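Local coordinates for putative translational inhibitor protein (Yersinia pestis, PDB 5V4D) that is of unknown function but, as a member of the Rid (YjgF-like) family, probably deaminates enamine or imine intermediates as a trimer, at residues Ile74-Ile79 against Phe103-Thr108; Ser32-Ile37 against Leu57-Ala62; Glu50-Gln55 against Lys116-Glu121. All blocks are in the same frame, centred on the assembly; numbering follows the deposited sequence.

Contact 1 (Ile74-Ile79 against Phe103-Thr108). With ACY (acetic acid), chain G.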
ATOM      1  N   ILE A  74       0.417 -15.884   3.062  1.00 15.19           N
ATOM      2  CA  ILE A  74       0.155 -14.461   2.860  1.00 15.70           C
ATOM      3  C   ILE A  74       0.365 -13.739   4.176  1.00 16.18           C
ATOM      4  O   ILE A  74      -0.133 -14.163   5.222  1.00 17.53           O
ATOM      5  CB  ILE A  74      -1.250 -14.232   2.285  1.00 14.89           C
ATOM      6  CG1 ILE A  74      -1.255 -14.752   0.836  1.00 16.13           C
ATOM      7  CG2 ILE A  74      -1.613 -12.698   2.300  1.00 13.08           C
ATOM      8  CD1 ILE A  74      -2.675 -14.715   0.162  1.00 15.80           C
ATOM      9  N   VAL A  75       1.138 -12.658   4.116  1.00 15.28           N
ATOM     10  CA  VAL A  75       1.542 -11.899   5.279  1.00 16.43           C
ATOM     11  C   VAL A  75       0.663 -10.671   5.475  1.00 15.21           C
ATOM     12  O   VAL A  75       0.313 -10.325   6.604  1.00 16.17           O
ATOM     13  CB  VAL A  75       3.031 -11.520   5.084  1.00 21.12           C
ATOM     14  CG1 VAL A  75       3.442 -10.465   5.995  1.00 26.91           C
ATOM     15  CG2 VAL A  75       3.910 -12.774   5.313  1.00 17.56           C
ATOM     16  N   LYS A  76       0.293  -9.999   4.388  1.00 16.25           N
ATOM     17  CA  LYS A  76      -0.362  -8.697   4.449  1.00 14.54           C
ATOM     18  C   LYS A  76      -1.157  -8.506   3.167  1.00 17.31           C
ATOM     19  O   LYS A  76      -0.684  -8.897   2.095  1.00 16.13           O
ATOM     20  CB  LYS A  76       0.697  -7.585   4.603  1.00 17.28           C
ATOM     21  CG  LYS A  76       0.207  -6.123   4.361  1.00 16.52           C
ATOM     22  CD  LYS A  76      -0.767  -5.702   5.466  1.00 17.78           C
ATOM     23  CE  LYS A  76      -1.055  -4.145   5.466  1.00 17.52           C
ATOM     24  NZ  LYS A  76      -1.545  -3.754   4.111  1.00 17.92           N
ATOM     25  N   THR A  77      -2.375  -7.965   3.285  1.00 14.77           N
ATOM     26  CA  THR A  77      -3.209  -7.647   2.139  1.00 14.18           C
ATOM     27  C   THR A  77      -3.722  -6.218   2.284  1.00 12.95           C
ATOM     28  O   THR A  77      -3.746  -5.664   3.393  1.00 14.23           O
ATOM     29  CB  THR A  77      -4.427  -8.585   1.988  1.00 13.32           C
ATOM     30  OG1 THR A  77      -5.373  -8.299   3.039  1.00 15.67           O
ATOM     31  CG2 THR A  77      -4.029 -10.041   2.094  1.00 13.89           C
ATOM     32  N   THR A  78      -4.132  -5.624   1.166  1.00 13.82           N
ATOM     33  CA  THR A  78      -4.903  -4.380   1.174  1.00 13.16           C
ATOM     34  C   THR A  78      -6.155  -4.607   0.350  1.00 14.46           C
ATOM     35  O   THR A  78      -6.082  -5.138  -0.766  1.00 14.73           O
ATOM     36  CB  THR A  78      -4.094  -3.208   0.588  1.00 16.88           C
ATOM     37  OG1 THR A  78      -2.913  -3.051   1.373  1.00 18.39           O
ATOM     38  CG2 THR A  78      -4.878  -1.908   0.588  1.00 19.23           C
ATOM     39  N   ILE A  79      -7.292  -4.245   0.912  1.00 13.51           N
ATOM     40  CA  ILE A  79      -8.560  -4.289   0.199  1.00 15.73           C
ATOM     41  C   ILE A  79      -8.932  -2.869  -0.214  1.00 13.44           C
ATOM     42  O   ILE A  79      -9.155  -2.006   0.648  1.00 13.97           O
ATOM     43  CB  ILE A  79      -9.651  -4.908   1.086  1.00 13.24           C
ATOM     44  CG1 ILE A  79      -9.269  -6.344   1.451  1.00 16.09           C
ATOM     45  CG2 ILE A  79     -11.040  -4.874   0.361  1.00 15.88           C
ATOM     46  CD1 ILE A  79     -10.291  -7.007   2.424  1.00 16.80           C
ATOM     47  N   PHE A 103      -4.508 -15.339  10.014  1.00 16.48           N
ATOM     48  CA  PHE A 103      -5.042 -14.361   9.074  1.00 15.62           C
ATOM     49  C   PHE A 103      -3.982 -13.318   8.777  1.00 15.84           C
ATOM     50  O   PHE A 103      -3.298 -12.841   9.692  1.00 17.39           O
ATOM     51  CB  PHE A 103      -6.255 -13.621   9.635  1.00 15.81           C
ATOM     52  CG  PHE A 103      -7.486 -14.469   9.858  1.00 20.00           C
ATOM     53  CD1 PHE A 103      -7.892 -15.428   8.968  1.00 21.93           C
ATOM     54  CD2 PHE A 103      -8.259 -14.266  10.993  1.00 22.76           C
ATOM     55  CE1 PHE A 103      -9.044 -16.166   9.174  1.00 26.63           C
ATOM     56  CE2 PHE A 103      -9.398 -14.990  11.187  1.00 26.61           C
ATOM     57  CZ  PHE A 103      -9.785 -15.942  10.304  1.00 29.49           C
ATOM     58  N   PRO A 104      -3.860 -12.888   7.530  1.00 17.83           N
ATOM     59  CA  PRO A 104      -2.881 -11.845   7.220  1.00 16.12           C
ATOM     60  C   PRO A 104      -3.202 -10.546   7.948  1.00 14.10           C
ATOM     61  O   PRO A 104      -4.356 -10.257   8.293  1.00 16.38           O
ATOM     62  CB  PRO A 104      -3.034 -11.675   5.705  1.00 14.67           C
ATOM     63  CG  PRO A 104      -3.558 -13.016   5.226  1.00 15.18           C
ATOM     64  CD  PRO A 104      -4.514 -13.434   6.319  1.00 15.59           C
ATOM     65  N   ALA A 105      -2.166  -9.730   8.140  1.00 15.25           N
ATOM     66  CA  ALA A 105      -2.403  -8.308   8.424  1.00 15.98           C
ATOM     67  C   ALA A 105      -3.132  -7.667   7.232  1.00 17.99           C
ATOM     68  O   ALA A 105      -3.118  -8.190   6.121  1.00 15.71           O
ATOM     69  CB  ALA A 105      -1.076  -7.596   8.685  1.00 17.94           C
ATOM     70  N   ARG A 106      -3.792  -6.523   7.470  1.00 14.10           N
ATOM     71  CA  ARG A 106      -4.716  -6.033   6.435  1.00 15.01           C
ATOM     72  C   ARG A 106      -4.972  -4.552   6.616  1.00 14.96           C
ATOM     73  O   ARG A 106      -4.910  -4.040   7.728  1.00 14.75           O
ATOM     74  CB  ARG A 106      -6.052  -6.770   6.505  1.00 14.33           C
ATOM     75  CG  ARG A 106      -6.846  -6.583   5.222  1.00 16.47           C
ATOM     76  CD  ARG A 106      -8.036  -7.517   5.285  1.00 18.20           C
ATOM     77  NE  ARG A 106      -9.008  -6.952   6.220  1.00 20.95           N
ATOM     78  CZ  ARG A 106     -10.233  -7.417   6.394  1.00 28.73           C
ATOM     79  NH1 ARG A 106     -10.642  -8.494   5.710  1.00 24.84           N
ATOM     80  NH2 ARG A 106     -11.029  -6.805   7.260  1.00 28.17           N
ATOM     81  N   SER A 107      -5.194  -3.857   5.503  1.00 15.14           N
ATOM     82  CA  SER A 107      -5.853  -2.549   5.524  1.00 14.07           C
ATOM     83  C   SER A 107      -6.999  -2.567   4.527  1.00 14.89           C
ATOM     84  O   SER A 107      -6.888  -3.191   3.475  1.00 15.51           O
ATOM     85  CB  SER A 107      -4.876  -1.431   5.158  1.00 19.63           C
ATOM     86  OG  SER A 107      -3.825  -1.380   6.148  1.00 20.77           O
ATOM     87  N   THR A 108      -8.049  -1.785   4.813  1.00 15.35           N
ATOM     88  CA  THR A 108      -9.229  -1.663   3.962  1.00 14.51           C
ATOM     89  C   THR A 108      -9.514  -0.183   3.819  1.00 16.45           C
ATOM     90  O   THR A 108      -9.597   0.528   4.828  1.00 18.60           O
ATOM     91  CB  THR A 108     -10.463  -2.346   4.580  1.00 15.52           C
ATOM     92  OG1 THR A 108     -10.184  -3.735   4.775  1.00 20.30           O
ATOM     93  CG2 THR A 108     -11.707  -2.168   3.620  1.00 17.81           C
TER
HETATM   94  C   ACY G 201      -8.607  -3.354   7.922  1.00 37.31           C
HETATM   95  O   ACY G 201      -8.886  -2.124   7.827  1.00 37.80           O
HETATM   96  OXT ACY G 201      -8.901  -4.256   7.084  1.00 26.73           O
HETATM   97  CH3 ACY G 201      -7.818  -3.787   9.137  1.00 26.76           C
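I79 pairs with T108, and K76 with A105, in a parallel strand pair that continues beyond the segments, the two strands of a β-α-β unit whose crossover is helix 87-98. The segment axes approach to 4.6 Å at only 5° from parallel. Four backbone bonds join them: A105 N to V75 O, T77 N to A105 O, S107 N to T77 O and I79 N to S107 O, the last the straightest at 166°. T77 O is gripped twice, because K76 NZ reaches it at 3.0 Å from the face of its carbonyl plane opposite to S107 N; the same ammonium pairs with E123 of the second subunit.

At the N-terminal end I74 CG2 meets P104 CG at 3.5 Å. At the other end I79 CD1 lies 3.6 Å from R106 NH1, oblique to the guanidinium. With CG anti to the backbone N (chi1 -163°), R106 runs past T77 OG1, a hydroxyl bonded to Y94.

An acetic acid molecule, probably from the crystallisation liquor, sits beside R106 and T108, a position consistent with the carboxylate-binding arginine of Rid relatives. Its OXT lies near the guanidinium plane, 2.8 Å from R106 NE, and accepts a second bond from T108 OG1 at 2.7 Å.

Contact 2 (Ser32-Ile37 against Leu57-Ala62)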
ATOM      1  N   SER A  32       0.479  -8.295  -7.934  1.00 15.06           N
ATOM      2  CA  SER A  32      -0.333  -7.171  -8.381  1.00 13.80           C
ATOM      3  C   SER A  32      -1.717  -7.240  -7.760  1.00 13.49           C
ATOM      4  O   SER A  32      -2.248  -8.328  -7.519  1.00 16.78           O
ATOM      5  CB  SER A  32      -0.455  -7.200  -9.898  1.00 15.13           C
ATOM      6  OG  SER A  32       0.778  -6.873 -10.495  1.00 16.59           O
ATOM      7  N   GLY A  33      -2.319  -6.074  -7.528  1.00 13.97           N
ATOM      8  CA  GLY A  33      -3.718  -6.091  -7.149  1.00 15.17           C
ATOM      9  C   GLY A  33      -4.569  -6.842  -8.159  1.00 14.46           C
ATOM     10  O   GLY A  33      -4.453  -6.616  -9.381  1.00 18.00           O
ATOM     11  N   GLN A  34      -5.404  -7.763  -7.666  1.00 13.31           N
ATOM     12  CA  GLN A  34      -6.296  -8.557  -8.495  1.00 12.83           C
ATOM     13  C   GLN A  34      -7.664  -7.915  -8.523  1.00 14.80           C
ATOM     14  O   GLN A  34      -8.215  -7.573  -7.463  1.00 14.75           O
ATOM     15  CB  GLN A  34      -6.436  -9.989  -7.984  1.00 15.56           C
ATOM     16  CG  GLN A  34      -5.244 -10.856  -8.411  1.00 16.36           C
ATOM     17  CD  GLN A  34      -5.178 -10.975  -9.921  1.00 16.71           C
ATOM     18  OE1 GLN A  34      -6.209 -10.970 -10.623  1.00 21.13           O
ATOM     19  NE2 GLN A  34      -3.975 -11.020 -10.439  1.00 20.47           N
ATOM     20  N   ILE A  35      -8.208  -7.788  -9.735  1.00 14.50           N
ATOM     21  CA  ILE A  35      -9.586  -7.344  -9.922  1.00 14.39           C
ATOM     22  C   ILE A  35     -10.422  -8.527 -10.415  1.00 13.38           C
ATOM     23  O   ILE A  35      -9.882  -9.589 -10.768  1.00 16.01           O
ATOM     24  CB  ILE A  35      -9.681  -6.126 -10.868  1.00 18.45           C
ATOM     25  CG1 ILE A  35      -8.959  -6.373 -12.172  1.00 15.46           C
ATOM     26  CG2 ILE A  35      -9.172  -4.846 -10.192  1.00 19.14           C
ATOM     27  CD1 ILE A  35      -9.441  -5.352 -13.296  1.00 19.02           C
ATOM     28  N   PRO A  36     -11.754  -8.400 -10.425  1.00 12.99           N
ATOM     29  CA  PRO A  36     -12.644  -9.551 -10.643  1.00 13.96           C
ATOM     30  C   PRO A  36     -12.834  -9.870 -12.123  1.00 14.39           C
ATOM     31  O   PRO A  36     -13.967  -9.999 -12.604  1.00 15.42           O
ATOM     32  CB  PRO A  36     -13.972  -9.106 -10.020  1.00 13.92           C
ATOM     33  CG  PRO A  36     -13.718  -7.831  -9.355  1.00 20.14           C
ATOM     34  CD  PRO A  36     -12.487  -7.238  -9.879  1.00 15.59           C
ATOM     35  N   ILE A  37     -11.709 -10.065 -12.829  1.00 13.04           N
ATOM     36  CA  ILE A  37     -11.713 -10.507 -14.217  1.00 14.16           C
ATOM     37  C   ILE A  37     -11.744 -12.028 -14.237  1.00 13.68           C
ATOM     38  O   ILE A  37     -10.982 -12.681 -13.509  1.00 15.82           O
ATOM     39  CB  ILE A  37     -10.477  -9.986 -14.973  1.00 15.15           C
ATOM     40  CG1 ILE A  37     -10.514  -8.473 -15.110  1.00 19.77           C
ATOM     41  CG2 ILE A  37     -10.363 -10.690 -16.378  1.00 16.87           C
ATOM     42  CD1 ILE A  37     -11.650  -8.009 -15.924  1.00 24.00           C
ATOM     43  N   LEU A  57     -10.415 -13.598  -5.217  1.00 15.55           N
ATOM     44  CA  LEU A  57      -9.679 -14.547  -4.377  1.00 14.07           C
ATOM     45  C   LEU A  57      -9.216 -15.741  -5.195  1.00 14.94           C
ATOM     46  O   LEU A  57      -8.138 -16.284  -4.941  1.00 16.28           O
ATOM     47  CB  LEU A  57     -10.555 -14.977  -3.188  1.00 14.13           C
ATOM     48  CG  LEU A  57     -10.831 -13.785  -2.291  1.00 14.04           C
ATOM     49  CD1 LEU A  57     -11.907 -14.217  -1.293  1.00 17.57           C
ATOM     50  CD2 LEU A  57      -9.581 -13.309  -1.586  1.00 18.57           C
ATOM     51  N   LYS A  58     -10.026 -16.200  -6.164  1.00 14.16           N
ATOM     52  CA  LYS A  58      -9.572 -17.286  -7.042  1.00 14.44           C
ATOM     53  C   LYS A  58      -8.394 -16.850  -7.900  1.00 15.15           C
ATOM     54  O   LYS A  58      -7.476 -17.653  -8.160  1.00 16.82           O
ATOM     55  CB  LYS A  58     -10.725 -17.779  -7.941  1.00 17.33           C
ATOM     56  CG  LYS A  58     -11.800 -18.609  -7.207  1.00 22.92           C
ATOM     57  CD  LYS A  58     -11.244 -19.921  -6.639  1.00 26.64           C
ATOM     58  CE  LYS A  58     -10.708 -20.859  -7.721  1.00 41.19           C
ATOM     59  NZ  LYS A  58     -10.204 -22.207  -7.183  1.00 44.84           N
ATOM     60  N   ASN A  59      -8.409 -15.595  -8.371  1.00 14.30           N
ATOM     61  CA  ASN A  59      -7.290 -15.089  -9.169  1.00 13.73           C
ATOM     62  C   ASN A  59      -6.018 -15.022  -8.335  1.00 14.49           C
ATOM     63  O   ASN A  59      -4.941 -15.418  -8.799  1.00 15.44           O
ATOM     64  CB  ASN A  59      -7.629 -13.695  -9.739  1.00 14.05           C
ATOM     65  CG  ASN A  59      -8.738 -13.743 -10.773  1.00 15.29           C
ATOM     66  OD1 ASN A  59      -9.094 -14.813 -11.244  1.00 16.00           O
ATOM     67  ND2 ASN A  59      -9.269 -12.577 -11.147  1.00 16.96           N
ATOM     68  N   ILE A  60      -6.130 -14.549  -7.098  1.00 14.14           N
ATOM     69  CA  ILE A  60      -4.985 -14.563  -6.183  1.00 15.90           C
ATOM     70  C   ILE A  60      -4.479 -15.982  -5.976  1.00 14.81           C
ATOM     71  O   ILE A  60      -3.280 -16.229  -6.037  1.00 16.35           O
ATOM     72  CB  ILE A  60      -5.361 -13.922  -4.835  1.00 15.38           C
ATOM     73  CG1 ILE A  60      -5.551 -12.405  -5.000  1.00 13.90           C
ATOM     74  CG2 ILE A  60      -4.305 -14.277  -3.733  1.00 15.24           C
ATOM     75  CD1 ILE A  60      -6.291 -11.733  -3.779  1.00 15.46           C
ATOM     76  N   ASP A  61      -5.380 -16.926  -5.719  1.00 13.43           N
ATOM     77  CA  ASP A  61      -4.942 -18.297  -5.494  1.00 14.91           C
ATOM     78  C   ASP A  61      -4.135 -18.816  -6.681  1.00 16.70           C
ATOM     79  O   ASP A  61      -3.109 -19.480  -6.500  1.00 17.98           O
ATOM     80  CB  ASP A  61      -6.166 -19.175  -5.219  1.00 14.59           C
ATOM     81  CG  ASP A  61      -5.790 -20.448  -4.519  1.00 18.95           C
ATOM     82  OD1 ASP A  61      -5.466 -20.344  -3.323  1.00 20.96           O
ATOM     83  OD2 ASP A  61      -5.887 -21.535  -5.139  1.00 22.91           O
ATOM     84  N   ALA A  62      -4.586 -18.530  -7.912  1.00 14.49           N
ATOM     85  CA  ALA A  62      -3.849 -18.993  -9.091  1.00 15.71           C
ATOM     86  C   ALA A  62      -2.419 -18.456  -9.119  1.00 15.25           C
ATOM     87  O   ALA A  62      -1.487 -19.165  -9.548  1.00 17.24           O
ATOM     88  CB  ALA A  62      -4.580 -18.585 -10.379  1.00 16.69           C
TER
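Q34 and I60 mark the closest backbone approach, their CA atoms 6.6 Å apart, between an irregular loop leaving strand 28-31 and the middle of helix 49-66. Within the loop, P36 is the centre of an inverse gamma turn, closed by a weak bond from I37 N to I35 O. The turn leaves the carbonyls of I35 and I37 both within range of one helix side chain.

That side chain is N59. Its ND2 donates to I37 O at 2.9 Å with a nearly straight N-H (164°), using a lone pair in the carbonyl plane, while the I37 oxygen lies close to the N59 amide plane. A weak second bond runs from N59 ND2 to I35 O at 3.1 Å. Q55, one turn earlier in the helix, donates to N59 OD1 and so helps fix the rotation of the amide.

Q34 bends at chi2 and crosses N59 with the amide planes 81° apart, its OE1 set 3.2 Å from N59 CB. Its CG packs on I60 CG1 at 3.8 Å, the two side chains sliding past each other in opposite directions.

Here a buried asparagine bridges the two ends of an inverse gamma turn to the helix covering the sheet of this YjgF-like fold.

Contact 3 (Glu50-Gln55 against Lys116-Glu121)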
ATOM      1  N   GLU A  50     -20.361 -10.000  -3.999  1.00 16.67           N
ATOM      2  CA  GLU A  50     -20.002 -11.364  -3.586  1.00 16.65           C
ATOM      3  C   GLU A  50     -19.334 -12.123  -4.724  1.00 18.35           C
ATOM      4  O   GLU A  50     -18.263 -12.734  -4.540  1.00 17.21           O
ATOM      5  CB  GLU A  50     -21.247 -12.111  -3.066  1.00 18.20           C
ATOM      6  CG  GLU A  50     -21.812 -11.407  -1.825  1.00 19.66           C
ATOM      7  CD  GLU A  50     -23.024 -12.077  -1.193  1.00 29.48           C
ATOM      8  OE1 GLU A  50     -23.714 -11.396  -0.383  1.00 32.06           O
ATOM      9  OE2 GLU A  50     -23.288 -13.270  -1.491  1.00 36.13           O
ATOM     10  N   LYS A  51     -19.940 -12.100  -5.914  1.00 15.67           N
ATOM     11  CA  LYS A  51     -19.327 -12.783  -7.062  1.00 15.31           C
ATOM     12  C   LYS A  51     -17.949 -12.202  -7.373  1.00 16.91           C
ATOM     13  O   LYS A  51     -17.003 -12.947  -7.696  1.00 16.12           O
ATOM     14  CB  LYS A  51     -20.249 -12.679  -8.274  1.00 16.41           C
ATOM     15  CG  LYS A  51     -21.481 -13.562  -8.134  1.00 20.50           C
ATOM     16  CD  LYS A  51     -22.434 -13.328  -9.281  1.00 22.30           C
ATOM     17  CE  LYS A  51     -23.725 -14.152  -9.111  1.00 24.42           C
ATOM     18  NZ  LYS A  51     -24.656 -13.820 -10.220  1.00 26.10           N
ATOM     19  N   GLN A  52     -17.804 -10.878  -7.233  1.00 16.16           N
ATOM     20  CA  GLN A  52     -16.523 -10.255  -7.567  1.00 16.25           C
ATOM     21  C   GLN A  52     -15.454 -10.604  -6.550  1.00 14.73           C
ATOM     22  O   GLN A  52     -14.298 -10.861  -6.927  1.00 15.67           O
ATOM     23  CB  GLN A  52     -16.670  -8.727  -7.703  1.00 15.11           C
ATOM     24  CG  GLN A  52     -17.489  -8.338  -8.930  1.00 15.09           C
ATOM     25  CD  GLN A  52     -17.312  -6.892  -9.338  1.00 16.71           C
ATOM     26  OE1 GLN A  52     -16.586  -6.130  -8.704  1.00 15.68           O
ATOM     27  NE2 GLN A  52     -17.961  -6.524 -10.438  1.00 19.67           N
ATOM     28  N   THR A  53     -15.811 -10.651  -5.255  1.00 15.48           N
ATOM     29  CA  THR A  53     -14.846 -11.061  -4.240  1.00 14.24           C
ATOM     30  C   THR A  53     -14.382 -12.483  -4.475  1.00 14.36           C
ATOM     31  O   THR A  53     -13.185 -12.769  -4.376  1.00 14.62           O
ATOM     32  CB  THR A  53     -15.464 -10.933  -2.844  1.00 16.26           C
ATOM     33  OG1 THR A  53     -15.837  -9.568  -2.594  1.00 16.32           O
ATOM     34  CG2 THR A  53     -14.438 -11.319  -1.820  1.00 16.84           C
ATOM     35  N   ARG A  54     -15.312 -13.377  -4.830  1.00 14.82           N
ATOM     36  CA  ARG A  54     -14.937 -14.757  -5.119  1.00 14.57           C
ATOM     37  C   ARG A  54     -13.958 -14.820  -6.279  1.00 16.08           C
ATOM     38  O   ARG A  54     -12.941 -15.531  -6.196  1.00 16.32           O
ATOM     39  CB  ARG A  54     -16.173 -15.594  -5.437  1.00 16.97           C
ATOM     40  CG  ARG A  54     -17.084 -15.785  -4.271  1.00 18.27           C
ATOM     41  CD  ARG A  54     -18.211 -16.741  -4.637  1.00 20.46           C
ATOM     42  NE  ARG A  54     -19.165 -16.783  -3.534  1.00 26.21           N
ATOM     43  CZ  ARG A  54     -18.967 -17.413  -2.370  1.00 33.14           C
ATOM     44  NH1 ARG A  54     -17.853 -18.083  -2.129  1.00 32.97           N
ATOM     45  NH2 ARG A  54     -19.890 -17.355  -1.422  1.00 37.39           N
ATOM     46  N   GLN A  55     -14.223 -14.042  -7.341  1.00 16.39           N
ATOM     47  CA  GLN A  55     -13.333 -14.055  -8.507  1.00 14.66           C
ATOM     48  C   GLN A  55     -11.939 -13.554  -8.127  1.00 15.09           C
ATOM     49  O   GLN A  55     -10.933 -14.141  -8.538  1.00 14.93           O
ATOM     50  CB  GLN A  55     -13.938 -13.230  -9.653  1.00 14.57           C
ATOM     51  CG  GLN A  55     -13.098 -13.351 -10.888  1.00 15.20           C
ATOM     52  CD  GLN A  55     -13.208 -14.739 -11.483  1.00 15.68           C
ATOM     53  OE1 GLN A  55     -14.318 -15.197 -11.758  1.00 17.00           O
ATOM     54  NE2 GLN A  55     -12.098 -15.453 -11.575  1.00 17.75           N
ATOM     55  N   LYS A 116     -11.526  -1.111 -14.794  1.00 18.78           N
ATOM     56  CA  LYS A 116     -12.663  -1.797 -15.426  1.00 21.98           C
ATOM     57  C   LYS A 116     -13.969  -1.639 -14.672  1.00 22.48           C
ATOM     58  O   LYS A 116     -14.962  -2.328 -14.980  1.00 23.06           O
ATOM     59  CB  LYS A 116     -12.355  -3.297 -15.639  1.00 23.67           C
ATOM     60  CG  LYS A 116     -11.111  -3.515 -16.470  1.00 28.91           C
ATOM     61  CD  LYS A 116     -11.138  -4.863 -17.133  1.00 38.41           C
ATOM     62  CE  LYS A 116     -10.331  -4.874 -18.416  1.00 48.98           C
ATOM     63  NZ  LYS A 116     -11.205  -4.580 -19.585  1.00 48.55           N
ATOM     64  N   GLY A 117     -14.051  -0.683 -13.747  1.00 16.05           N
ATOM     65  CA  GLY A 117     -15.272  -0.473 -13.006  1.00 15.87           C
ATOM     66  C   GLY A 117     -15.490  -1.499 -11.935  1.00 15.03           C
ATOM     67  O   GLY A 117     -16.624  -1.643 -11.466  1.00 19.26           O
ATOM     68  N   ALA A 118     -14.433  -2.190 -11.529  1.00 13.66           N
ATOM     69  CA  ALA A 118     -14.538  -3.209 -10.468  1.00 14.39           C
ATOM     70  C   ALA A 118     -15.035  -2.612  -9.146  1.00 16.18           C
ATOM     71  O   ALA A 118     -14.816  -1.432  -8.833  1.00 16.19           O
ATOM     72  CB  ALA A 118     -13.183  -3.859 -10.219  1.00 14.45           C
ATOM     73  N   LEU A 119     -15.671  -3.454  -8.334  1.00 14.16           N
ATOM     74  CA  LEU A 119     -16.103  -3.037  -6.990  1.00 12.64           C
ATOM     75  C   LEU A 119     -15.040  -3.257  -5.922  1.00 14.27           C
ATOM     76  O   LEU A 119     -15.159  -2.728  -4.784  1.00 15.08           O
ATOM     77  CB  LEU A 119     -17.349  -3.824  -6.547  1.00 14.26           C
ATOM     78  CG  LEU A 119     -18.572  -3.667  -7.468  1.00 15.84           C
ATOM     79  CD1 LEU A 119     -19.677  -4.649  -7.017  1.00 15.96           C
ATOM     80  CD2 LEU A 119     -19.098  -2.225  -7.459  1.00 18.14           C
ATOM     81  N   VAL A 120     -14.069  -4.115  -6.211  1.00 14.91           N
ATOM     82  CA  VAL A 120     -13.094  -4.505  -5.207  1.00 13.36           C
ATOM     83  C   VAL A 120     -11.822  -4.896  -5.941  1.00 13.86           C
ATOM     84  O   VAL A 120     -11.876  -5.475  -7.031  1.00 16.02           O
ATOM     85  CB  VAL A 120     -13.646  -5.640  -4.304  1.00 19.08           C
ATOM     86  CG1 VAL A 120     -14.099  -6.902  -5.110  1.00 17.86           C
ATOM     87  CG2 VAL A 120     -12.632  -6.023  -3.207  1.00 17.44           C
ATOM     88  N   GLU A 121     -10.673  -4.616  -5.307  1.00 14.58           N
ATOM     89  CA  GLU A 121      -9.346  -5.025  -5.766  1.00 13.06           C
ATOM     90  C   GLU A 121      -8.556  -5.443  -4.546  1.00 16.17           C
ATOM     91  O   GLU A 121      -8.573  -4.721  -3.545  1.00 17.74           O
ATOM     92  CB  GLU A 121      -8.630  -3.879  -6.507  1.00 14.59           C
ATOM     93  CG  GLU A 121      -7.274  -4.309  -7.074  1.00 16.93           C
ATOM     94  CD  GLU A 121      -6.549  -3.185  -7.791  1.00 30.80           C
ATOM     95  OE1 GLU A 121      -5.298  -3.115  -7.772  1.00 26.47           O
ATOM     96  OE2 GLU A 121      -7.246  -2.278  -8.294  1.00 25.09           O
TER
HETATM   97  O   HOH W   1     -18.529  -3.757 -11.309  1.00 17.41           O
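The carboxamide of Q52 is the flat group of this contact, and it lies between L119 and P36. Over one face stands L119 CD1, 4.0 Å from Q52 CD and almost directly above it. Over the opposite face is P36, with its CG 3.4 Å from Q52 OE1.

The edge carries the polar partners. L119 N donates to Q52 OE1 at 2.9 Å, in the carbonyl plane and nearly straight (160°). Beside it, Q52 NE2 gives a hydrogen to a water at 3.0 Å, and that water in turn donates to G117 O, so one amide reads two backbone sites of the 116-121 segment. NE2 also bonds to E46 O, which with the L119 bond fixes the rotation of the group. The Q52 chain is extended beyond CG (chi2 -163°), carrying the amide across to the loop, where it meets the L119 side chain at about a right angle.

Apolar contact follows as the loop becomes strand 120-127. V120 CG1 lies between the backbone N and the carbonyl carbon (chi1 56°), and from there approaches Q52 CB and T53 OG1, each at 4.1 Å. That hydroxyl bonds back to I49 O within its own helix.

Together these contacts seat helix 49-66 against the beginning of a central strand, the helix-on-sheet layer characteristic of the YjgF-like α/β fold.

In the fold
All three contacts are buried, but at different places. Contact 2 lies about 4 Å from the chain centre; contacts 1 and 3 are each about 10 Å away, all measured from their centres. Contact 1 is strand-to-strand, built on backbone hydrogen bonds, and is the one whose polar side chains most involve a neighbouring subunit. Contacts 2 and 3 share helix 49-66, their centres about 9 Å apart, and each uses one side-chain amide to hold backbone groups of a loop. Packing ties them together: I60 CG2 touches I74 CD1 at 4.2 Å between helix and sheet, while V120 CG2 meets I79 CG2 at 4.1 Å within the sheet.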